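Local coordinates for extracellular solute-binding protein family 1 (Alicyclobacillus acidocaldarius subsp. acidocaldarius, PDB 4OVJ) that probably captures a solute outside the cell and delivers it to an ABC-type transporter, at residues A[205-210]-A[407-412]. Numbering follows the deposited sequence.
Sequences TKLGFT and QEANDL
The C-terminal helix 398-414 of this periplasmic-binding-protein-like fold is tied here to the weakly bonded strand segment around 207-208 that leads into helix 211-226, and Asn410 and Leu207 make most of the join. The carboxamide of Asn410 reaches across to the backbone: Leu207 N donates to Asn410 OD1 at 2.9 Å. An N-H...O angle of 174° makes the bond nearly straight, and the donor lies in the carbonyl plane with a C=O...N angle of 150°. Lys206 CB also abuts this oxygen, 3.4 Å from Asn410 OD1. On the nitrogen side of the amide, a water accepts from Asn410 ND2 at 3.2 Å and donates to Leu207 O at 2.9 Å, so the side chain serves both polar groups of one residue, the N-H directly and the carbonyl through water. A second water lies 2.8 Å from both Thr205 O and Asn410 O, placed to link the two backbones, though other acceptors compete for its protons. Alongside the polar bond, Leu207 CG lies 3.6 Å from Asn410 OD1, the two side chains crossing at a slant. A chi1 of -63° swings CG toward the helix, bringing Leu207 CD1 to 3.9 Å from Ala409 CB; Met406, Leu413 and Trp185 also touch this leucine, while Ile380 of helix 377-392 packs on Ala409. An alanine in place of Asn410 would probably leave Leu207 N without its mate and the water at Leu207 O without its amide donor. Leu207 thus carries both sides of the seam's chemistry, its N-H held by the amide and its buried side chain packed on Ala409.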
ATOM      1  N   THR A 205     -15.174  13.425  -8.730  1.00 23.35           N
ATOM      2  CA  THR A 205     -16.302  14.362  -8.628  1.00 23.62           C
ATOM      3  C   THR A 205     -17.506  13.772  -7.891  1.00 22.42           C
ATOM      4  O   THR A 205     -18.409  14.504  -7.480  1.00 21.26           O
ATOM      5  CB  THR A 205     -16.782  14.862 -10.012  1.00 26.63           C
ATOM      6  OG1 THR A 205     -17.227  13.759 -10.818  1.00 24.16           O
ATOM      7  CG2 THR A 205     -15.660  15.614 -10.727  1.00 29.65           C
ATOM      8  N   LYS A 206     -17.530  12.451  -7.746  1.00 18.08           N
ATOM      9  CA  LYS A 206     -18.549  11.802  -6.934  1.00 16.94           C
ATOM     10  C   LYS A 206     -18.061  10.441  -6.463  1.00 14.58           C
ATOM     11  O   LYS A 206     -17.021   9.960  -6.907  1.00 14.97           O
ATOM     12  CB  LYS A 206     -19.872  11.668  -7.684  1.00 23.69           C
ATOM     13  CG  LYS A 206     -19.787  11.200  -9.112  1.00 28.73           C
ATOM     14  CD  LYS A 206     -21.164  11.086  -9.765  1.00 31.94           C
ATOM     15  CE  LYS A 206     -21.857  12.437  -9.853  1.00 37.47           C
ATOM     16  NZ  LYS A 206     -22.943  12.430 -10.868  1.00 43.32           N
ATOM     17  N   LEU A 207     -18.815   9.842  -5.555  1.00 13.62           N
ATOM     18  CA  LEU A 207     -18.506   8.498  -5.094  1.00 13.06           C
ATOM     19  C   LEU A 207     -18.698   7.547  -6.257  1.00 13.23           C
ATOM     20  O   LEU A 207     -19.546   7.773  -7.122  1.00 15.85           O
ATOM     21  CB  LEU A 207     -19.397   8.110  -3.924  1.00 14.74           C
ATOM     22  CG  LEU A 207     -19.225   8.961  -2.662  1.00 15.33           C
ATOM     23  CD1 LEU A 207     -20.210   8.507  -1.609  1.00 16.53           C
ATOM     24  CD2 LEU A 207     -17.806   8.871  -2.122  1.00 15.75           C
ATOM     25  N   GLY A 208     -17.906   6.484  -6.272  1.00 12.37           N
ATOM     26  CA  GLY A 208     -17.909   5.541  -7.377  1.00 10.84           C
ATOM     27  C   GLY A 208     -18.609   4.231  -7.089  1.00  9.93           C
ATOM     28  O   GLY A 208     -18.396   3.252  -7.803  1.00 10.64           O
ATOM     29  N   PHE A 209     -19.429   4.194  -6.045  1.00 10.27           N
ATOM     30  CA  PHE A 209     -20.142   2.980  -5.667  1.00 10.98           C
ATOM     31  C   PHE A 209     -21.585   3.308  -5.320  1.00 13.00           C
ATOM     32  O   PHE A 209     -21.939   4.468  -5.111  1.00 13.72           O
ATOM     33  CB  PHE A 209     -19.470   2.318  -4.464  1.00 10.13           C
ATOM     34  CG  PHE A 209     -19.429   3.198  -3.254  1.00  9.80           C
ATOM     35  CD1 PHE A 209     -20.476   3.197  -2.333  1.00  9.45           C
ATOM     36  CD2 PHE A 209     -18.362   4.067  -3.053  1.00  9.05           C
ATOM     37  CE1 PHE A 209     -20.444   4.026  -1.232  1.00 10.28           C
ATOM     38  CE2 PHE A 209     -18.322   4.888  -1.944  1.00  9.75           C
ATOM     39  CZ  PHE A 209     -19.371   4.872  -1.036  1.00 10.42           C
ATOM     40  N   THR A 210     -22.403   2.265  -5.234  1.00 14.07           N
ATOM     41  CA  THR A 210     -23.824   2.409  -4.940  1.00 15.76           C
ATOM     42  C   THR A 210     -24.122   2.107  -3.476  1.00 14.57           C
ATOM     43  O   THR A 210     -23.333   1.479  -2.770  1.00 14.34           O
ATOM     44  CB  THR A 210     -24.651   1.432  -5.776  1.00 18.56           C
ATOM     45  OG1 THR A 210     -24.283   0.095  -5.435  1.00 22.04           O
ATOM     46  CG2 THR A 210     -24.434   1.665  -7.265  1.00 20.00           C
ATOM     47  N   GLN A 407     -24.698  10.832   1.021  1.00 20.78           N
ATOM     48  CA  GLN A 407     -25.238  12.161   0.726  1.00 20.56           C
ATOM     49  C   GLN A 407     -24.217  13.223   1.139  1.00 20.80           C
ATOM     50  O   GLN A 407     -23.921  14.145   0.379  1.00 24.57           O
ATOM     51  CB  GLN A 407     -26.559  12.384   1.470  1.00 24.17           C
ATOM     52  CG  GLN A 407     -27.259  13.689   1.125  1.00 29.15           C
ATOM     53  CD  GLN A 407     -28.396  14.014   2.081  1.00 35.75           C
ATOM     54  OE1 GLN A 407     -28.460  13.504   3.207  1.00 37.85           O
ATOM     55  NE2 GLN A 407     -29.296  14.887   1.640  1.00 41.46           N
ATOM     56  N   GLU A 408     -23.667  13.061   2.338  1.00 20.55           N
ATOM     57  CA  GLU A 408     -22.669  13.979   2.880  1.00 23.46           C
ATOM     58  C   GLU A 408     -21.423  14.072   2.002  1.00 21.31           C
ATOM     59  O   GLU A 408     -20.993  15.174   1.644  1.00 25.12           O
ATOM     60  CB  GLU A 408     -22.294  13.553   4.301  1.00 27.25           C
ATOM     61  CG  GLU A 408     -21.140  14.322   4.927  1.00 35.38           C
ATOM     62  CD  GLU A 408     -21.038  14.139   6.440  1.00 41.20           C
ATOM     63  OE1 GLU A 408     -20.149  14.775   7.049  1.00 51.46           O
ATOM     64  OE2 GLU A 408     -21.832  13.366   7.023  1.00 49.58           O
ATOM     65  N   ALA A 409     -20.853  12.914   1.667  1.00 19.29           N
ATOM     66  CA  ALA A 409     -19.644  12.842   0.863  1.00 18.84           C
ATOM     67  C   ALA A 409     -19.875  13.397  -0.545  1.00 17.98           C
ATOM     68  O   ALA A 409     -19.056  14.158  -1.043  1.00 20.81           O
ATOM     69  CB  ALA A 409     -19.137  11.403   0.799  1.00 19.76           C
ATOM     70  N   ASN A 410     -20.985  13.018  -1.183  1.00 19.02           N
ATOM     71  CA  ASN A 410     -21.290  13.515  -2.533  1.00 20.32           C
ATOM     72  C   ASN A 410     -21.505  15.022  -2.553  1.00 21.18           C
ATOM     73  O   ASN A 410     -21.102  15.686  -3.510  1.00 26.20           O
ATOM     74  CB  ASN A 410     -22.485  12.787  -3.163  1.00 19.46           C
ATOM     75  CG  ASN A 410     -22.084  11.486  -3.851  1.00 21.67           C
ATOM     76  OD1 ASN A 410     -21.044  11.415  -4.507  1.00 22.51           O
ATOM     77  ND2 ASN A 410     -22.921  10.460  -3.722  1.00 22.33           N
ATOM     78  N   ASP A 411     -22.117  15.558  -1.500  1.00 24.86           N
ATOM     79  CA  ASP A 411     -22.306  17.016  -1.366  1.00 28.56           C
ATOM     80  C   ASP A 411     -20.964  17.738  -1.249  1.00 28.80           C
ATOM     81  O   ASP A 411     -20.752  18.787  -1.862  1.00 28.37           O
ATOM     82  CB  ASP A 411     -23.175  17.361  -0.140  1.00 30.79           C
ATOM     83  CG  ASP A 411     -24.670  17.154  -0.390  1.00 39.39           C
ATOM     84  OD1 ASP A 411     -25.074  16.981  -1.563  1.00 46.35           O
ATOM     85  OD2 ASP A 411     -25.449  17.178   0.597  1.00 44.05           O
ATOM     86  N   LEU A 412     -20.067  17.168  -0.453  1.00 25.69           N
ATOM     87  CA  LEU A 412     -18.720  17.697  -0.295  1.00 25.24           C
ATOM     88  C   LEU A 412     -17.926  17.635  -1.607  1.00 25.87           C
ATOM     89  O   LEU A 412     -17.254  18.598  -1.980  1.00 28.22           O
ATOM     90  CB  LEU A 412     -17.998  16.912   0.791  1.00 23.90           C
ATOM     91  CG  LEU A 412     -16.590  17.340   1.189  1.00 33.30           C
ATOM     92  CD1 LEU A 412     -16.550  18.812   1.565  1.00 35.84           C
ATOM     93  CD2 LEU A 412     -16.120  16.480   2.354  1.00 34.94           C
TER
HETATM   94  O   HOH W   1     -20.878  14.460  -6.062  1.00 31.79           O
HETATM   95  O   HOH W   2     -22.105   8.767  -6.277  1.00 29.69           O